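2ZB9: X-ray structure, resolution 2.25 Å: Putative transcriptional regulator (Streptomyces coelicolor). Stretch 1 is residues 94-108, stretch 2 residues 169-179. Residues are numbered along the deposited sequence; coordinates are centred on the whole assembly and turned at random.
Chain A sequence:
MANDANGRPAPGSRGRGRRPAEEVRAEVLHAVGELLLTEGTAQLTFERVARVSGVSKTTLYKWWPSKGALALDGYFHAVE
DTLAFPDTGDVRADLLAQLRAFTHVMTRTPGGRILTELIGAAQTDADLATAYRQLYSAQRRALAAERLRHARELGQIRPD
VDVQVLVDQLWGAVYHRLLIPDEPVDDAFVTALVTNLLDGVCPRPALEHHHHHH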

# COMPACT_ATOMS: atom_id res chain seq x y z
N ASP A 94 -2.31 -22.16 -6.97
CA ASP A 94 -2.49 -21.07 -7.93
C ASP A 94 -2.14 -19.71 -7.33
O ASP A 94 -1.48 -18.89 -7.97
N LEU A 95 -2.59 -19.48 -6.10
CA LEU A 95 -2.32 -18.23 -5.40
C LEU A 95 -0.80 -18.04 -5.21
O LEU A 95 -0.27 -16.95 -5.41
N LEU A 96 -0.11 -19.12 -4.84
CA LEU A 96 1.34 -19.05 -4.65
C LEU A 96 2.02 -18.74 -5.98
O LEU A 96 2.92 -17.91 -6.05
N ALA A 97 1.57 -19.40 -7.04
CA ALA A 97 2.15 -19.18 -8.36
C ALA A 97 1.95 -17.75 -8.84
O ALA A 97 2.87 -17.15 -9.39
N GLN A 98 0.76 -17.20 -8.62
CA GLN A 98 0.49 -15.83 -9.07
C GLN A 98 1.23 -14.80 -8.21
O GLN A 98 1.79 -13.85 -8.75
N LEU A 99 1.23 -14.98 -6.90
CA LEU A 99 1.93 -14.04 -6.01
C LEU A 99 3.43 -14.04 -6.30
O LEU A 99 4.09 -13.01 -6.15
N ARG A 100 3.98 -15.19 -6.69
CA ARG A 100 5.41 -15.26 -6.99
C ARG A 100 5.75 -14.55 -8.30
O ARG A 100 6.77 -13.87 -8.40
N ALA A 101 4.89 -14.69 -9.30
CA ALA A 101 5.11 -14.00 -10.56
C ALA A 101 4.99 -12.49 -10.29
O ALA A 101 5.74 -11.68 -10.82
N PHE A 102 4.04 -12.14 -9.42
CA PHE A 102 3.81 -10.74 -9.05
C PHE A 102 5.05 -10.19 -8.36
O PHE A 102 5.51 -9.09 -8.67
N THR A 103 5.57 -10.95 -7.40
CA THR A 103 6.75 -10.55 -6.66
C THR A 103 7.95 -10.39 -7.58
O THR A 103 8.74 -9.46 -7.44
N HIS A 104 8.09 -11.30 -8.54
CA HIS A 104 9.20 -11.23 -9.48
C HIS A 104 9.10 -9.91 -10.25
O HIS A 104 10.07 -9.17 -10.37
N VAL A 105 7.91 -9.62 -10.77
CA VAL A 105 7.69 -8.39 -11.51
C VAL A 105 8.01 -7.16 -10.68
O VAL A 105 8.72 -6.25 -11.13
N MET A 106 7.51 -7.13 -9.45
CA MET A 106 7.70 -5.98 -8.57
C MET A 106 9.10 -5.77 -7.97
O MET A 106 9.45 -4.64 -7.62
N THR A 107 9.90 -6.83 -7.87
CA THR A 107 11.24 -6.70 -7.28
C THR A 107 12.42 -6.94 -8.21
O THR A 107 13.52 -6.43 -7.97
N ARG A 108 12.22 -7.72 -9.27
CA ARG A 108 13.29 -8.05 -10.20
C ARG A 108 13.08 -7.47 -11.59
O ARG A 108 13.72 -7.88 -12.55
N GLN A 169 -5.20 -8.37 1.79
CA GLN A 169 -4.35 -9.13 2.70
C GLN A 169 -3.29 -9.95 1.98
O GLN A 169 -2.46 -10.60 2.62
N LEU A 170 -3.33 -9.93 0.65
CA LEU A 170 -2.33 -10.62 -0.15
C LEU A 170 -1.52 -9.57 -0.90
O LEU A 170 -0.46 -9.16 -0.45
N TRP A 171 -2.03 -9.13 -2.05
CA TRP A 171 -1.36 -8.13 -2.86
C TRP A 171 -1.17 -6.81 -2.10
O TRP A 171 -0.10 -6.20 -2.17
N GLY A 172 -2.19 -6.39 -1.36
CA GLY A 172 -2.07 -5.15 -0.61
C GLY A 172 -0.91 -5.19 0.37
O GLY A 172 -0.21 -4.20 0.56
N ALA A 173 -0.72 -6.35 1.01
CA ALA A 173 0.36 -6.56 1.97
C ALA A 173 1.71 -6.41 1.28
O ALA A 173 2.66 -5.87 1.86
N VAL A 174 1.81 -6.90 0.05
CA VAL A 174 3.04 -6.81 -0.73
C VAL A 174 3.29 -5.35 -1.10
O VAL A 174 4.40 -4.83 -0.93
N TYR A 175 2.26 -4.69 -1.63
CA TYR A 175 2.39 -3.28 -2.01
C TYR A 175 2.86 -2.48 -0.80
O TYR A 175 3.73 -1.61 -0.92
N HIS A 176 2.29 -2.77 0.36
CA HIS A 176 2.66 -2.04 1.56
C HIS A 176 4.13 -2.21 1.94
O HIS A 176 4.82 -1.23 2.24
N ARG A 177 4.61 -3.44 1.91
CA ARG A 177 6.00 -3.67 2.26
C ARG A 177 6.89 -3.05 1.17
O ARG A 177 8.01 -2.63 1.44
N LEU A 178 6.36 -2.96 -0.06
CA LEU A 178 7.12 -2.36 -1.16
C LEU A 178 7.15 -0.84 -1.06
O LEU A 178 8.20 -0.24 -1.28
N LEU A 179 6.01 -0.22 -0.74
CA LEU A 179 5.95 1.24 -0.63
C LEU A 179 6.79 1.76 0.54
O LEU A 179 7.37 2.84 0.47

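The two helices run in nearly the same direction, their N-to-C axes 22° apart, with a closest axial approach of 11.3 Å. The backbones are therefore well separated, and long side chains fill the space: 550 Å² is buried, counting both sides. The CA atoms of Leu99 and Trp171 lie 7.5 Å apart, and those of Met106 and Leu178 8.3 Å apart, so a seven-residue step on one helix matches a seven-residue step on the other.

Trp171 is the main knob. Its CA-to-CB bond points sideways, but chi1 of -62° (m) and chi2 of -81° bring the indole in among Leu95, Gln98, Leu99 and Phe102. The single hydrogen bond across the interface runs from Trp171 NE1 to Gln98 OE1, at 2.8 Å with an N-H...O angle of 151°. Gln98 points toward the partner helix and reaches this position with chi1 t (-161°) and chi2 m (-72°); its NE2 is satisfied elsewhere in the structure. The acceptor lies near the indole plane, as expected for an in-plane N-H donor.

One face of the same indole receives Leu99. Its CB also leaves sideways, and chi1 is between wells at -96°, yet the end of the chain comes nearer: Leu99 CD1 sits 3.7 Å from the centroid of the Trp171 five-membered ring and 28° off its normal, a CH-pi contact. Leu95, with chi1 likewise off-well (-127°), places CD1 4.0 Å from Trp171 CH2.

Phe102 points toward stretch 2 with chi1 t (177°) and chi2 68°, and links two edge-to-face pairs. Trp171 presents its edge to the Phe102 face (centroids 5.1 Å apart, planes at 79°), while Phe102 presents its own edge to the face of Tyr175 (5.4 Å, 71°). The closest atoms of the second pair are Phe102 CZ and Tyr175 CZ, 3.6 Å apart. Val174, chi1 t (180°), adds an aliphatic contact, its CG1 3.6 Å from Phe102 CE2.

Farther along, Met106 adopts m for all three chi angles. This folded chain carries CE to 3.9 Å from Tyr175 CE1, while Met106 CB lies 3.6 Å from Leu178 CD1. Leu178, pointing toward stretch 1 with chi1 m and chi2 t, also places CD2 4.1 Å from Thr107 CG2. The Thr107 hydroxyl is used within its own helix: with chi1 p (62°), OG1 donates to Thr103 O at 2.7 Å, leaving the methyl for the Leu178 contact.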

# COMPACT_ATOMS: atom_id res chain seq x y z
CB ASP A 94 -3.93 -21.06 -8.46
CG ASP A 94 -4.31 -22.35 -9.17
OD1 ASP A 94 -3.40 -23.10 -9.58
OD2 ASP A 94 -5.52 -22.61 -9.33
CB LEU A 95 -3.04 -18.22 -4.05
CG LEU A 95 -3.97 -17.06 -3.65
CD1 LEU A 95 -4.75 -16.53 -4.84
CD2 LEU A 95 -4.92 -17.56 -2.57
CB LEU A 96 1.91 -20.37 -4.11
CG LEU A 96 2.18 -20.66 -2.62
CD1 LEU A 96 2.17 -19.39 -1.78
CD2 LEU A 96 1.15 -21.65 -2.12
CB ALA A 97 1.55 -20.16 -9.37
CB GLN A 98 -1.02 -15.56 -9.04
CG GLN A 98 -1.50 -14.37 -9.87
CD GLN A 98 -1.12 -13.03 -9.28
OE1 GLN A 98 -0.92 -12.91 -8.07
NE2 GLN A 98 -1.04 -12.00 -10.12
CB LEU A 99 1.71 -14.38 -4.53
CG LEU A 99 0.63 -13.72 -3.66
CD1 LEU A 99 0.49 -12.24 -4.01
CD2 LEU A 99 -0.69 -14.43 -3.83
CB ARG A 100 5.88 -16.72 -7.04
CG ARG A 100 6.13 -17.29 -5.65
CD ARG A 100 6.24 -18.81 -5.63
NE ARG A 100 6.38 -19.27 -4.25
CZ ARG A 100 6.13 -20.50 -3.82
NH1 ARG A 100 5.72 -21.44 -4.66
NH2 ARG A 100 6.28 -20.78 -2.53
CB ALA A 101 4.08 -14.46 -11.60
CB PHE A 102 2.61 -10.64 -8.11
CG PHE A 102 2.33 -9.25 -7.62
CD1 PHE A 102 1.88 -8.27 -8.49
CD2 PHE A 102 2.50 -8.93 -6.27
CE1 PHE A 102 1.59 -6.98 -8.03
CE2 PHE A 102 2.22 -7.65 -5.80
CZ PHE A 102 1.77 -6.67 -6.68
CB THR A 103 7.07 -11.58 -5.55
OG1 THR A 103 6.07 -11.49 -4.53
CG2 THR A 103 8.44 -11.32 -4.93
CB HIS A 104 9.15 -12.40 -10.47
CG HIS A 104 10.19 -12.32 -11.54
ND1 HIS A 104 11.50 -12.70 -11.34
CD2 HIS A 104 10.12 -11.87 -12.81
CE1 HIS A 104 12.19 -12.48 -12.44
NE2 HIS A 104 11.38 -11.98 -13.35
CB VAL A 105 6.22 -8.27 -12.00
CG1 VAL A 105 5.94 -6.84 -12.48
CG2 VAL A 105 5.95 -9.26 -13.12
CB MET A 106 6.68 -6.03 -7.43
CG MET A 106 5.22 -6.05 -7.91
SD MET A 106 4.81 -4.61 -8.94
CE MET A 106 4.66 -3.36 -7.70
CB THR A 107 11.41 -7.67 -6.08
OG1 THR A 107 11.28 -9.02 -6.55
CG2 THR A 107 10.38 -7.42 -5.00
CB ARG A 108 13.42 -9.58 -10.32
CG ARG A 108 13.53 -10.27 -8.97
CD ARG A 108 14.85 -9.95 -8.30
NE ARG A 108 14.77 -10.09 -6.84
CZ ARG A 108 15.83 -10.12 -6.04
NH1 ARG A 108 17.06 -10.03 -6.55
NH2 ARG A 108 15.67 -10.24 -4.73
CB GLN A 169 -5.20 -10.00 3.62
CG GLN A 169 -6.00 -9.17 4.61
CD GLN A 169 -6.78 -10.00 5.60
OE1 GLN A 169 -7.74 -10.67 5.25
NE2 GLN A 169 -6.35 -9.99 6.85
CB LEU A 170 -2.98 -11.57 -1.17
CG LEU A 170 -3.45 -12.97 -0.77
CD1 LEU A 170 -2.52 -13.55 0.28
CD2 LEU A 170 -4.86 -12.91 -0.26
CB TRP A 171 -2.16 -7.91 -4.15
CG TRP A 171 -2.23 -9.17 -4.96
CD1 TRP A 171 -1.27 -9.66 -5.79
CD2 TRP A 171 -3.24 -10.19 -4.87
NE1 TRP A 171 -1.60 -10.92 -6.22
CE2 TRP A 171 -2.80 -11.27 -5.66
CE3 TRP A 171 -4.46 -10.29 -4.18
CZ2 TRP A 171 -3.55 -12.45 -5.79
CZ3 TRP A 171 -5.20 -11.46 -4.32
CH2 TRP A 171 -4.74 -12.53 -5.12
CB ALA A 173 0.26 -7.95 2.60
CB VAL A 174 2.96 -7.63 -2.04
CG1 VAL A 174 4.27 -7.50 -2.82
CG2 VAL A 174 2.67 -9.10 -1.72
CB TYR A 175 1.04 -2.72 -2.47
CG TYR A 175 0.68 -3.00 -3.92
CD1 TYR A 175 1.42 -2.46 -4.96
CD2 TYR A 175 -0.42 -3.79 -4.24
CE1 TYR A 175 1.09 -2.70 -6.29
CE2 TYR A 175 -0.77 -4.04 -5.57
CZ TYR A 175 -0.01 -3.49 -6.59
OH TYR A 175 -0.34 -3.74 -7.91
CB HIS A 176 1.78 -2.45 2.73
CG HIS A 176 2.13 -1.77 4.02
ND1 HIS A 176 2.78 -2.42 5.05
CD2 HIS A 176 1.93 -0.50 4.44
CE1 HIS A 176 2.96 -1.57 6.05
NE2 HIS A 176 2.46 -0.40 5.70
CB ARG A 177 6.29 -5.16 2.43
CG ARG A 177 7.59 -5.45 3.15
CD ARG A 177 7.78 -6.93 3.52
NE ARG A 177 7.09 -7.32 4.75
CZ ARG A 177 7.39 -8.41 5.45
NH1 ARG A 177 8.37 -9.21 5.04
NH2 ARG A 177 6.73 -8.71 6.56
CB LEU A 178 6.52 -2.74 -2.52
CG LEU A 178 6.81 -4.13 -3.07
CD1 LEU A 178 5.93 -4.38 -4.30
CD2 LEU A 178 8.28 -4.25 -3.43
CB LEU A 179 4.50 1.72 -0.46
CG LEU A 179 3.56 1.96 -1.66
CD1 LEU A 179 4.37 2.38 -2.89
CD2 LEU A 179 2.75 0.74 -1.95